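Local structure of exoglucanase A (Cellulomonas fimi, 7CBD) at residues A[86-91]-A[141-146]; A[194-199]-A[235-240]; A[211-216]-A[284-289]; A[272-277]-A[292-297]; A[345-350]-A[359-364]. The protein hydrolyses the beta-1,4-glucosidic linkages of cellulose with inversion of anomeric configuration, releasing cellobiose from non-reducing chain ends, and is represented here by its family 6 catalytic domain. All coordinates share one frame; numbering follows the deposited sequence.

Contact 1 (A[86-91]-A[141-146])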
# COMPACT_ATOMS: atom_id res chain seq x y z
N PRO A 86 16.93 3.30 -16.49
CA PRO A 86 16.43 2.13 -15.76
C PRO A 86 14.93 2.23 -15.52
O PRO A 86 14.35 3.31 -15.47
CB PRO A 86 17.21 2.17 -14.44
CG PRO A 86 18.48 2.92 -14.79
CD PRO A 86 18.03 3.96 -15.76
N LEU A 87 14.30 1.07 -15.41
CA LEU A 87 12.87 1.00 -15.13
C LEU A 87 12.65 0.09 -13.93
O LEU A 87 13.25 -0.98 -13.84
CB LEU A 87 12.11 0.45 -16.34
CG LEU A 87 10.61 0.20 -16.13
CD1 LEU A 87 9.84 0.57 -17.38
CD2 LEU A 87 10.32 -1.24 -15.73
N VAL A 88 11.77 0.52 -13.02
CA VAL A 88 11.34 -0.28 -11.88
C VAL A 88 9.94 -0.81 -12.14
O VAL A 88 9.00 -0.03 -12.38
CB VAL A 88 11.36 0.53 -10.57
CG1 VAL A 88 10.83 -0.33 -9.41
CG2 VAL A 88 12.75 1.05 -10.27
N PHE A 89 9.79 -2.13 -12.08
CA PHE A 89 8.51 -2.81 -12.13
C PHE A 89 8.11 -3.13 -10.69
O PHE A 89 8.80 -3.88 -10.01
CB PHE A 89 8.67 -4.09 -12.96
CG PHE A 89 7.50 -5.02 -12.88
CD1 PHE A 89 6.24 -4.60 -13.27
CD2 PHE A 89 7.65 -6.32 -12.42
CE1 PHE A 89 5.15 -5.45 -13.20
CE2 PHE A 89 6.57 -7.18 -12.36
CZ PHE A 89 5.32 -6.74 -12.75
N ASN A 90 7.01 -2.52 -10.23
CA ASN A 90 6.51 -2.77 -8.88
C ASN A 90 5.65 -4.03 -8.87
O ASN A 90 4.66 -4.11 -9.60
CB ASN A 90 5.69 -1.59 -8.39
CG ASN A 90 6.54 -0.37 -8.14
OD1 ASN A 90 7.27 -0.30 -7.15
ND2 ASN A 90 6.46 0.61 -9.03
N LEU A 91 6.01 -4.98 -8.01
CA LEU A 91 5.37 -6.29 -7.93
C LEU A 91 5.02 -6.54 -6.47
O LEU A 91 5.87 -6.33 -5.60
CB LEU A 91 6.40 -7.32 -8.36
CG LEU A 91 6.07 -8.62 -9.11
CD1 LEU A 91 7.00 -9.77 -8.68
CD2 LEU A 91 4.64 -9.04 -9.06
N ARG A 141 14.45 -3.60 -13.48
CA ARG A 141 14.55 -3.79 -12.04
C ARG A 141 13.16 -4.10 -11.52
O ARG A 141 12.17 -3.56 -12.02
CB ARG A 141 15.08 -2.52 -11.36
CG ARG A 141 16.46 -2.12 -11.85
CD ARG A 141 16.86 -0.75 -11.32
NE ARG A 141 18.22 -0.43 -11.73
CZ ARG A 141 18.82 0.75 -11.55
NH1 ARG A 141 18.17 1.76 -10.98
NH2 ARG A 141 20.07 0.91 -11.95
N ILE A 142 13.07 -4.98 -10.53
CA ILE A 142 11.80 -5.34 -9.91
C ILE A 142 11.85 -4.91 -8.45
O ILE A 142 12.75 -5.34 -7.71
CB ILE A 142 11.50 -6.84 -10.05
CG1 ILE A 142 11.48 -7.25 -11.54
CG2 ILE A 142 10.19 -7.17 -9.34
CD1 ILE A 142 12.76 -7.88 -12.03
N ALA A 143 10.93 -4.05 -8.05
CA ALA A 143 10.76 -3.69 -6.65
C ALA A 143 9.63 -4.56 -6.12
O ALA A 143 8.47 -4.37 -6.50
CB ALA A 143 10.44 -2.21 -6.48
N ALA A 144 9.98 -5.54 -5.30
CA ALA A 144 9.01 -6.49 -4.77
C ALA A 144 8.56 -6.00 -3.40
O ALA A 144 9.37 -5.94 -2.46
CB ALA A 144 9.66 -7.87 -4.67
N THR A 145 7.29 -5.60 -3.30
CA THR A 145 6.71 -5.31 -1.99
C THR A 145 6.36 -6.64 -1.33
O THR A 145 5.57 -7.42 -1.88
CB THR A 145 5.46 -4.44 -2.15
OG1 THR A 145 5.84 -3.11 -2.51
CG2 THR A 145 4.67 -4.39 -0.84
N ILE A 146 6.97 -6.92 -0.18
CA ILE A 146 6.93 -8.25 0.43
C ILE A 146 5.83 -8.29 1.48
O ILE A 146 5.98 -7.79 2.60
CB ILE A 146 8.28 -8.64 1.03
CG1 ILE A 146 9.43 -8.49 0.03
CG2 ILE A 146 8.22 -10.08 1.55
CD1 ILE A 146 9.30 -9.32 -1.21
O HOH W 1 6.67 -2.63 -5.19
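Ala143 O is held by three groups: the backbone N of Leu91 at 3.0 Å, an ordered water that donates to it from 2.8 Å, and, more weakly, the CA-H of Asn90. The strands 87-91 and 141-146 are parallel neighbours in the distorted alpha/beta barrel of glycoside hydrolase family 6, joined through helix 114-132 as a beta-alpha-beta crossover. Five backbone bonds link them, from Arg141 N to Leu87 O at one end to Thr145 N to Leu91 O at the other. Phe89 serves this pairing twice, its N bonding nearly straight (173°) to Arg141 O at 2.8 Å while its O accepts from Ala143 N.

Val88 CG1, anti to the backbone N (chi1 177°), meets Ala143 CB at 3.5 Å. On the same face the water donates to Asn90 OD1 at 3.1 Å and accepts from Thr145 OG1, so one molecule ties three buried polar groups together; Tyr10 OH also bonds to Asn90 OD1, and Gln15 OE1 to ND2. On the opposite face Ile142 sends CG1 to the edge of the Phe89 ring and CG2 toward Leu91 CB. At the start of the pair the extended Arg141 chain lies beside Pro86, its NH1 bonded to Pro9 O. An alanine in place of Arg141 would probably leave Pro9 O without this donor and the Pro86 ring without the flat group beside it. Pro86 CB sits over the centre of the guanidinium, 3.6 Å from Arg141 CZ.

Contact 2 (A[194-199]-A[235-240])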
# COMPACT_ATOMS: atom_id res chain seq x y z
N GLY A 194 3.32 -1.80 7.50
CA GLY A 194 2.06 -1.25 7.99
C GLY A 194 2.01 0.25 7.77
O GLY A 194 2.46 0.76 6.74
N HIS A 195 1.46 0.96 8.74
CA HIS A 195 1.32 2.41 8.66
C HIS A 195 1.25 2.96 10.08
O HIS A 195 1.13 2.21 11.05
CB HIS A 195 0.08 2.83 7.85
CG HIS A 195 -1.22 2.44 8.49
ND1 HIS A 195 -2.07 3.36 9.07
CD2 HIS A 195 -1.80 1.23 8.67
CE1 HIS A 195 -3.12 2.74 9.56
NE2 HIS A 195 -2.99 1.44 9.32
N SER A 196 1.27 4.29 10.20
CA SER A 196 1.35 4.89 11.53
C SER A 196 0.12 4.62 12.37
O SER A 196 0.22 4.57 13.60
CB SER A 196 1.61 6.39 11.45
OG SER A 196 0.63 7.06 10.66
N GLY A 197 -1.05 4.46 11.75
CA GLY A 197 -2.26 4.18 12.51
C GLY A 197 -2.32 2.78 13.08
O GLY A 197 -3.26 2.45 13.81
N TRP A 198 -1.34 1.94 12.75
CA TRP A 198 -1.22 0.59 13.29
C TRP A 198 -0.01 0.46 14.21
O TRP A 198 -0.13 -0.08 15.32
CB TRP A 198 -1.10 -0.39 12.11
CG TRP A 198 -1.05 -1.86 12.45
CD1 TRP A 198 -1.26 -2.46 13.67
CD2 TRP A 198 -0.77 -2.92 11.53
NE1 TRP A 198 -1.14 -3.82 13.55
CE2 TRP A 198 -0.83 -4.13 12.25
CE3 TRP A 198 -0.47 -2.95 10.17
CZ2 TRP A 198 -0.60 -5.36 11.64
CZ3 TRP A 198 -0.24 -4.17 9.57
CH2 TRP A 198 -0.30 -5.36 10.31
N LEU A 199 1.14 1.00 13.80
CA LEU A 199 2.40 0.73 14.48
C LEU A 199 3.10 1.97 15.01
O LEU A 199 4.24 1.86 15.47
CB LEU A 199 3.34 -0.06 13.55
CG LEU A 199 2.74 -1.33 12.96
CD1 LEU A 199 3.66 -1.93 11.91
CD2 LEU A 199 2.42 -2.35 14.07
N ASN A 235 -3.52 1.50 2.26
CA ASN A 235 -4.13 2.28 3.32
C ASN A 235 -4.25 3.73 2.87
O ASN A 235 -3.97 4.08 1.72
CB ASN A 235 -3.37 2.12 4.64
CG ASN A 235 -4.28 2.24 5.86
OD1 ASN A 235 -4.62 3.35 6.29
ND2 ASN A 235 -4.69 1.11 6.41
N THR A 236 -4.72 4.57 3.79
CA THR A 236 -5.06 5.95 3.48
C THR A 236 -4.47 6.96 4.45
O THR A 236 -4.75 8.15 4.32
CB THR A 236 -6.59 6.14 3.43
OG1 THR A 236 -7.16 5.77 4.69
CG2 THR A 236 -7.20 5.27 2.34
N THR A 237 -3.63 6.53 5.39
CA THR A 237 -3.09 7.48 6.36
C THR A 237 -2.32 8.57 5.62
O THR A 237 -1.52 8.25 4.73
CB THR A 237 -2.19 6.73 7.33
OG1 THR A 237 -2.97 5.74 8.00
CG2 THR A 237 -1.58 7.68 8.34
N PRO A 238 -2.56 9.85 5.92
CA PRO A 238 -1.99 10.91 5.08
C PRO A 238 -0.47 10.92 5.07
O PRO A 238 0.18 10.50 6.03
CB PRO A 238 -2.54 12.20 5.69
CG PRO A 238 -3.08 11.83 7.00
CD PRO A 238 -3.47 10.38 6.93
N LEU A 239 0.07 11.42 3.97
CA LEU A 239 1.51 11.65 3.88
C LEU A 239 1.96 12.63 4.97
O LEU A 239 2.92 12.37 5.69
CB LEU A 239 1.84 12.18 2.49
CG LEU A 239 3.32 12.33 2.15
CD1 LEU A 239 4.02 10.96 2.20
CD2 LEU A 239 3.49 12.99 0.80
N GLU A 240 1.26 13.76 5.08
CA GLU A 240 1.50 14.75 6.11
C GLU A 240 0.17 15.28 6.62
O GLU A 240 -0.81 15.37 5.86
CB GLU A 240 2.32 15.94 5.59
CG GLU A 240 3.79 15.64 5.37
CD GLU A 240 4.64 16.88 5.30
OE1 GLU A 240 4.53 17.61 4.29
OE2 GLU A 240 5.42 17.13 6.24
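His195 ND1 and Thr237 OG1 share a hydrogen bond of 2.8 Å, in which either atom could be the donor. The same ring carries the amide of Asn235 on one face: ND2 stands 3.3 Å above the ring plane of His195, offset toward the rim, and the two planes are stacked only 26° apart. Beside this pair the methyl CG2 of Thr237 comes within 3.3 Å of Ser196 OG. The imidazole owes its place to a first torsion that sets CG between the backbone N and the carbonyl carbon (chi1 66°), and the backbone N of Trp198 lies over the face turned away from Asn235. An alanine at His195 would probably leave Thr237 OG1 without its ring partner and open a gap over the face of the Asn235 amide.

In the next shell, Asn235 OD1 accepts from Thr236 N at 2.8 Å and from Arg328 NH1, while Arg328 NH2 bonds to Thr237 OG1. One guanidinium thus fixes both residues that meet the histidine, and its charge would probably polarise the Asn235 amide. Ser196 OG is bonded to Glu270 OE2, at the start of helix 270-283. His195 itself is the N-cap of helix 196-199, its O accepting from both Trp198 N and Leu199 N. The two segments, a short helical turn and a loop, follow the parallel strands 187-192 and 228-231, the strand ends where family 6 barrels hold their active sites; accordingly the His195 side chain lies about 8 Å from that of Asp149, the predicted proton donor, and the Asn235 side chain about 8 Å from that of Asp371, the predicted nucleophile.

Contact 3 (A[211-216]-A[284-289])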
# COMPACT_ATOMS: atom_id res chain seq x y z
N LEU A 211 11.39 -7.56 15.44
CA LEU A 211 10.96 -8.74 14.69
C LEU A 211 11.47 -8.70 13.25
O LEU A 211 11.87 -9.73 12.70
CB LEU A 211 9.44 -8.87 14.73
CG LEU A 211 8.89 -10.17 14.14
CD1 LEU A 211 7.70 -10.65 14.97
CD2 LEU A 211 8.48 -9.99 12.69
N PHE A 212 11.47 -7.52 12.62
CA PHE A 212 12.03 -7.41 11.28
C PHE A 212 13.51 -7.79 11.27
O PHE A 212 13.98 -8.46 10.34
CB PHE A 212 11.83 -6.00 10.73
CG PHE A 212 10.41 -5.69 10.35
CD1 PHE A 212 9.70 -6.55 9.52
CD2 PHE A 212 9.77 -4.56 10.84
CE1 PHE A 212 8.39 -6.28 9.17
CE2 PHE A 212 8.45 -4.28 10.49
CZ PHE A 212 7.76 -5.14 9.65
N ALA A 213 14.26 -7.38 12.30
CA ALA A 213 15.66 -7.76 12.37
C ALA A 213 15.83 -9.26 12.55
O ALA A 213 16.73 -9.86 11.95
CB ALA A 213 16.37 -6.99 13.49
N GLU A 214 14.97 -9.89 13.36
CA GLU A 214 15.03 -11.35 13.50
C GLU A 214 14.80 -12.02 12.16
O GLU A 214 15.49 -12.99 11.81
CB GLU A 214 13.98 -11.82 14.50
CG GLU A 214 14.24 -11.40 15.92
CD GLU A 214 13.13 -11.81 16.86
OE1 GLU A 214 12.23 -12.56 16.44
OE2 GLU A 214 13.17 -11.39 18.03
N VAL A 215 13.81 -11.55 11.41
CA VAL A 215 13.54 -12.13 10.10
C VAL A 215 14.75 -11.95 9.18
O VAL A 215 15.20 -12.90 8.53
CB VAL A 215 12.26 -11.53 9.50
CG1 VAL A 215 12.10 -11.95 8.04
CG2 VAL A 215 11.06 -11.97 10.34
N ALA A 216 15.33 -10.75 9.16
CA ALA A 216 16.54 -10.53 8.37
C ALA A 216 17.64 -11.53 8.73
O ALA A 216 18.24 -12.17 7.85
CB ALA A 216 17.04 -9.10 8.57
N ALA A 284 17.96 -1.50 15.45
CA ALA A 284 17.75 -2.94 15.60
C ALA A 284 18.72 -3.78 14.79
O ALA A 284 18.71 -5.01 14.93
CB ALA A 284 16.31 -3.30 15.22
N GLY A 285 19.55 -3.16 13.94
CA GLY A 285 20.59 -3.90 13.25
C GLY A 285 20.67 -3.64 11.75
O GLY A 285 21.65 -4.05 11.12
N PHE A 286 19.67 -2.98 11.17
CA PHE A 286 19.70 -2.72 9.74
C PHE A 286 20.73 -1.63 9.42
O PHE A 286 20.96 -0.73 10.23
CB PHE A 286 18.31 -2.28 9.26
CG PHE A 286 17.34 -3.42 9.16
CD1 PHE A 286 17.27 -4.18 8.00
CD2 PHE A 286 16.55 -3.77 10.25
CE1 PHE A 286 16.40 -5.25 7.91
CE2 PHE A 286 15.68 -4.85 10.17
CZ PHE A 286 15.61 -5.59 8.99
N PRO A 287 21.36 -1.70 8.25
CA PRO A 287 22.29 -0.64 7.87
C PRO A 287 21.54 0.65 7.59
O PRO A 287 20.39 0.65 7.16
CB PRO A 287 22.95 -1.19 6.59
CG PRO A 287 21.90 -2.09 6.00
CD PRO A 287 21.19 -2.71 7.19
N SER A 288 22.22 1.78 7.84
CA SER A 288 21.58 3.08 7.65
C SER A 288 21.15 3.31 6.21
O SER A 288 20.30 4.18 5.97
CB SER A 288 22.50 4.20 8.14
OG SER A 288 23.68 4.25 7.37
N SER A 289 21.71 2.57 5.26
CA SER A 289 21.40 2.71 3.84
C SER A 289 20.00 2.23 3.47
O SER A 289 19.57 2.48 2.34
CB SER A 289 22.43 1.93 3.02
OG SER A 289 22.56 0.60 3.52
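The ring of Phe286 meets the helical segment 211-216 with its rim. At this edge, near the ring plane, lies the peptide unit between Phe212 and Ala213: CE2 of Phe286 is 3.6 Å from Ala213 N, and CZ of Phe286 is 3.6 Å from Phe212 O, with Phe212 C in the plane between them. Ala216 CB approaches obliquely, 3.8 Å from CZ of Phe286. The rings of Phe223 and Phe229 complete the aromatic surroundings, each paired edge-to-face with Phe286. The Phe212 ring leads away from the contact toward Leu151, Ile193 and Leu281; of the Phe212 side chain, CB stays close, 4.1 Å from Phe286 CE2.

This is a helix-loop contact on the outer layer of the alpha/beta barrel, where the loop between helix 270-283 and strand 291-295 packs against helix 202-218. The loop starts with a Schellman motif. Gly285 leaves the helix with positive phi (132°), a conformation in which a CB would be pressed against the carbonyl O of Ala284, and the turn brings Phe286 around. Phe286 CG is anti to its own carbonyl carbon and beside the backbone N (chi1 -75°), and the far end of the ring comes nearer to the helix than its root does.

Small residues on the helix permit the close approach. Ala213 CB packs against both Ala284 and Phe286, 3.4 Å from Ala284 O and 4.0 Å from Phe286 CE2, and also touches Ala284 CB at 4.1 Å. No hydrogen bond crosses between the segments, and Phe212 O, besides meeting the ring edge, accepts the helical bond from Ala216 N at 2.9 Å.

Contact 4 (A[272-277]-A[292-297])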
# COMPACT_ATOMS: atom_id res chain seq x y z
N ASP A 272 6.28 11.21 9.22
CA ASP A 272 6.80 11.02 10.57
C ASP A 272 7.02 9.54 10.87
O ASP A 272 7.99 9.17 11.53
CB ASP A 272 5.89 11.69 11.59
CG ASP A 272 5.84 13.20 11.42
OD1 ASP A 272 6.73 13.76 10.74
OD2 ASP A 272 4.91 13.84 11.96
N TYR A 273 6.12 8.68 10.38
CA TYR A 273 6.22 7.26 10.66
C TYR A 273 7.45 6.65 9.99
O TYR A 273 8.18 5.87 10.62
CB TYR A 273 4.93 6.55 10.21
CG TYR A 273 4.98 5.06 10.41
CD1 TYR A 273 5.13 4.52 11.69
CD2 TYR A 273 4.89 4.20 9.33
CE1 TYR A 273 5.19 3.15 11.87
CE2 TYR A 273 4.96 2.83 9.50
CZ TYR A 273 5.12 2.31 10.77
OH TYR A 273 5.20 0.96 10.97
N THR A 274 7.72 7.00 8.73
CA THR A 274 8.90 6.46 8.06
C THR A 274 10.20 6.93 8.73
O THR A 274 11.16 6.17 8.83
CB THR A 274 8.89 6.75 6.56
OG1 THR A 274 8.66 8.15 6.33
CG2 THR A 274 7.83 5.93 5.84
N ALA A 275 10.24 8.19 9.19
CA ALA A 275 11.41 8.65 9.93
C ALA A 275 11.59 7.87 11.22
O ALA A 275 12.70 7.47 11.58
CB ALA A 275 11.30 10.15 10.22
N HIS A 276 10.48 7.64 11.93
CA HIS A 276 10.49 6.90 13.18
C HIS A 276 10.99 5.47 12.97
O HIS A 276 11.89 5.00 13.67
CB HIS A 276 9.05 6.91 13.70
CG HIS A 276 8.83 6.24 15.03
ND1 HIS A 276 7.57 6.02 15.53
CD2 HIS A 276 9.70 5.77 15.96
CE1 HIS A 276 7.66 5.44 16.72
NE2 HIS A 276 8.94 5.27 17.00
N MET A 277 10.42 4.78 11.98
CA MET A 277 10.80 3.39 11.75
C MET A 277 12.21 3.28 11.20
O MET A 277 12.93 2.33 11.53
CB MET A 277 9.79 2.71 10.83
CG MET A 277 8.47 2.45 11.50
SD MET A 277 8.59 1.40 12.98
CE MET A 277 8.81 -0.22 12.25
N MET A 292 13.10 3.97 2.31
CA MET A 292 11.69 3.85 2.64
C MET A 292 10.85 4.25 1.44
O MET A 292 11.22 5.13 0.65
CB MET A 292 11.32 4.76 3.83
CG MET A 292 12.30 4.67 5.00
SD MET A 292 12.46 3.04 5.77
CE MET A 292 10.96 3.05 6.74
N LEU A 293 9.69 3.61 1.31
CA LEU A 293 8.68 3.97 0.33
C LEU A 293 7.38 4.27 1.07
O LEU A 293 7.11 3.67 2.11
CB LEU A 293 8.38 2.83 -0.64
CG LEU A 293 9.55 2.26 -1.45
CD1 LEU A 293 9.08 1.04 -2.22
CD2 LEU A 293 10.10 3.31 -2.41
N VAL A 294 6.57 5.18 0.53
CA VAL A 294 5.19 5.36 0.97
C VAL A 294 4.28 5.11 -0.22
O VAL A 294 4.50 5.67 -1.30
CB VAL A 294 4.92 6.75 1.57
CG1 VAL A 294 3.46 6.86 2.01
CG2 VAL A 294 5.83 7.03 2.74
N ASP A 295 3.26 4.27 -0.03
CA ASP A 295 2.18 4.10 -0.99
C ASP A 295 1.26 5.32 -0.88
O ASP A 295 0.52 5.44 0.10
CB ASP A 295 1.40 2.83 -0.67
CG ASP A 295 0.31 2.53 -1.68
OD1 ASP A 295 0.10 3.34 -2.62
OD2 ASP A 295 -0.35 1.48 -1.56
N THR A 296 1.33 6.21 -1.87
CA THR A 296 0.56 7.45 -1.89
C THR A 296 -0.70 7.34 -2.76
O THR A 296 -1.31 8.36 -3.10
CB THR A 296 1.44 8.61 -2.35
OG1 THR A 296 2.02 8.28 -3.62
CG2 THR A 296 2.55 8.87 -1.35
N SER A 297 -1.11 6.11 -3.08
CA SER A 297 -2.22 5.91 -4.01
C SER A 297 -3.52 6.54 -3.53
O SER A 297 -4.30 7.04 -4.35
CB SER A 297 -2.42 4.42 -4.25
OG SER A 297 -2.54 3.69 -3.04
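Thr274 and Met292 join a helix and the strand that follows it in one alpha-beta unit of the family 6 barrel: helix 270-283 runs back along the outside of strand 291-295. The axes of the two short segments come within 9.4 Å, with their directions 152° apart; no hydrogen bond crosses the interface, which is carried mostly by methyl and methylene groups.

The side chains of Thr274 and Met292 pass alongside one another, pointing opposite ways, their CB atoms 4.2 Å apart. Met292 is bent at both chi2 (-61°) and chi3 (-78°), which folds the chain back and sets its CE 3.8 Å from Thr274 O and 4.3 Å from Met277 CB. The methyl of Thr274, CG2, meets Val294 CG2 at 3.8 Å, the two side chains crossing at about a right angle. The Thr274 hydroxyl is turned from the strand to the helix's own backbone, OG1 bonding to Glu270 O. From strand 228-231, Ser231 touches both Thr274 and Val294.

Farther along the chain, Asp295 forms an Asx turn. Asp295 OD2 is bonded to the backbone N of Ala234 and of Lys365, while Asp295 OD1 accepts from Ser297 OG at 2.7 Å and from Ser297 N at 3.1 Å, both reaching it from the same face of the carboxylate.

Contact 5 (A[345-350]-A[359-364])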
# COMPACT_ATOMS: atom_id res chain seq x y z
N PHE A 345 1.50 11.85 -6.83
CA PHE A 345 1.83 10.96 -7.93
C PHE A 345 3.18 10.27 -7.64
O PHE A 345 4.05 10.83 -6.96
CB PHE A 345 1.93 11.74 -9.23
CG PHE A 345 0.59 12.02 -9.88
CD1 PHE A 345 -0.60 11.93 -9.17
CD2 PHE A 345 0.53 12.38 -11.22
CE1 PHE A 345 -1.83 12.19 -9.79
CE2 PHE A 345 -0.67 12.63 -11.84
CZ PHE A 345 -1.86 12.54 -11.13
N PRO A 346 3.37 9.06 -8.15
CA PRO A 346 4.66 8.38 -7.97
C PRO A 346 5.83 9.25 -8.41
O PRO A 346 5.75 9.98 -9.40
CB PRO A 346 4.52 7.14 -8.84
CG PRO A 346 3.02 6.84 -8.77
CD PRO A 346 2.37 8.20 -8.81
N GLU A 347 6.93 9.17 -7.66
CA GLU A 347 8.03 10.10 -7.86
C GLU A 347 9.28 9.54 -7.19
O GLU A 347 9.23 9.14 -6.02
CB GLU A 347 7.68 11.46 -7.24
CG GLU A 347 8.75 12.52 -7.40
CD GLU A 347 8.42 13.80 -6.65
OE1 GLU A 347 7.30 13.90 -6.12
OE2 GLU A 347 9.28 14.69 -6.59
N ALA A 348 10.39 9.54 -7.92
CA ALA A 348 11.65 9.10 -7.35
C ALA A 348 12.19 10.16 -6.40
O ALA A 348 12.05 11.36 -6.65
CB ALA A 348 12.66 8.86 -8.47
N THR A 349 12.81 9.71 -5.31
CA THR A 349 13.56 10.54 -4.37
C THR A 349 12.90 11.90 -4.11
O THR A 349 13.50 12.94 -4.39
CB THR A 349 15.01 10.71 -4.80
OG1 THR A 349 15.08 11.29 -6.11
CG2 THR A 349 15.72 9.37 -4.82
N PRO A 350 11.67 11.92 -3.59
CA PRO A 350 11.01 13.21 -3.35
C PRO A 350 11.79 14.03 -2.34
O PRO A 350 12.35 13.50 -1.37
CB PRO A 350 9.64 12.80 -2.80
CG PRO A 350 9.85 11.43 -2.24
CD PRO A 350 10.83 10.79 -3.17
N ASP A 359 13.10 6.54 -0.81
CA ASP A 359 13.56 6.18 -2.15
C ASP A 359 12.61 6.71 -3.22
O ASP A 359 13.05 7.06 -4.33
CB ASP A 359 13.65 4.66 -2.30
CG ASP A 359 14.87 4.06 -1.63
OD1 ASP A 359 15.78 4.80 -1.19
OD2 ASP A 359 14.92 2.82 -1.55
N ALA A 360 11.31 6.74 -2.93
CA ALA A 360 10.27 7.10 -3.89
C ALA A 360 8.92 7.15 -3.19
O ALA A 360 8.73 6.54 -2.13
CB ALA A 360 10.19 6.07 -5.03
N PHE A 361 8.00 7.89 -3.79
CA PHE A 361 6.57 7.65 -3.61
C PHE A 361 6.11 6.72 -4.72
O PHE A 361 6.54 6.86 -5.88
CB PHE A 361 5.76 8.95 -3.67
CG PHE A 361 6.08 9.91 -2.56
CD1 PHE A 361 6.34 9.45 -1.28
CD2 PHE A 361 6.11 11.28 -2.79
CE1 PHE A 361 6.64 10.33 -0.25
CE2 PHE A 361 6.40 12.17 -1.76
CZ PHE A 361 6.67 11.69 -0.50
N VAL A 362 5.25 5.77 -4.37
CA VAL A 362 4.78 4.73 -5.28
C VAL A 362 3.28 4.58 -5.09
O VAL A 362 2.73 4.93 -4.04
CB VAL A 362 5.49 3.38 -5.02
CG1 VAL A 362 6.91 3.41 -5.53
CG2 VAL A 362 5.47 3.07 -3.53
N TRP A 363 2.61 4.06 -6.11
CA TRP A 363 1.22 3.62 -6.01
C TRP A 363 1.25 2.10 -5.99
O TRP A 363 1.30 1.46 -7.04
CB TRP A 363 0.36 4.15 -7.15
CG TRP A 363 0.03 5.59 -7.03
CD1 TRP A 363 0.45 6.47 -6.07
CD2 TRP A 363 -0.81 6.34 -7.92
NE1 TRP A 363 -0.09 7.72 -6.30
CE2 TRP A 363 -0.85 7.67 -7.44
CE3 TRP A 363 -1.52 6.02 -9.08
CZ2 TRP A 363 -1.59 8.67 -8.08
CZ3 TRP A 363 -2.24 7.01 -9.72
CH2 TRP A 363 -2.27 8.32 -9.22
N ILE A 364 1.24 1.53 -4.79
CA ILE A 364 1.23 0.08 -4.68
C ILE A 364 -0.18 -0.46 -4.90
O ILE A 364 -0.44 -1.21 -5.84
CB ILE A 364 1.87 -0.40 -3.36
CG1 ILE A 364 3.30 0.12 -3.21
CG2 ILE A 364 1.86 -1.92 -3.31
CD1 ILE A 364 4.25 -0.27 -4.34
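Glu347 and Phe361 exchange two backbone bonds, Glu347 N to Phe361 O at 2.9 Å and Phe361 N to Glu347 O at 2.8 Å. A third runs from Thr349 N to Asp359 O at 2.8 Å, the donor lying 48° out of the carbonyl plane; the same oxygen also accepts from Asn8 ND2. The CA-H groups of Pro346 and Ala360 add weaker contacts to Phe361 O and Glu347 O.

Together these bonds close a beta hairpin, in which the short strand 347-348 runs antiparallel to strand 358-362 at the margin of the barrel sheet. Arg344, just ahead of it, satisfies two side chains: its O accepts from Trp363 NE1, and its NH2 forms a salt bridge with Glu347 OE1. Asp359 OD2 is bonded to Tyr190 OH.

Two prolines sit on aromatic faces. Pro350 CG lies over the centre of the Phe361 ring, 3.6 Å from its centroid, and Pro346 CD lies 3.5 Å from the centroid of the Trp363 five-membered ring. The six-membered ring of Trp363 turns its edge to the face of Phe345 in an offset edge-to-face pair, planes at 82° and CZ2 of Trp363 3.6 Å from Phe345 CD1.

Contacts 1, 4 and 5 reach one barrel sheet. Contacts 4 and 5 share neighbouring strands, with a probable hydrogen bond of 2.8 Å from Asp359 N to Met292 O. Contact 5 also touches contact 1, its centre about 12 Å away, where Ile364 CD1 packs on Thr145 OG1 at 3.7 Å. The centres of contacts 2 and 4 are about 8 Å apart, and Tyr273 of the helix packs on His195, Ser196 and Leu199. Contact 3 lies farther out, about 21 Å from the centre of contact 2, yet it involves the next helix in the chain. Contact 2 stands nearest the predicted catalytic pair; Thr145 of contact 1 has its side chain about 10 Å from that of Asp149.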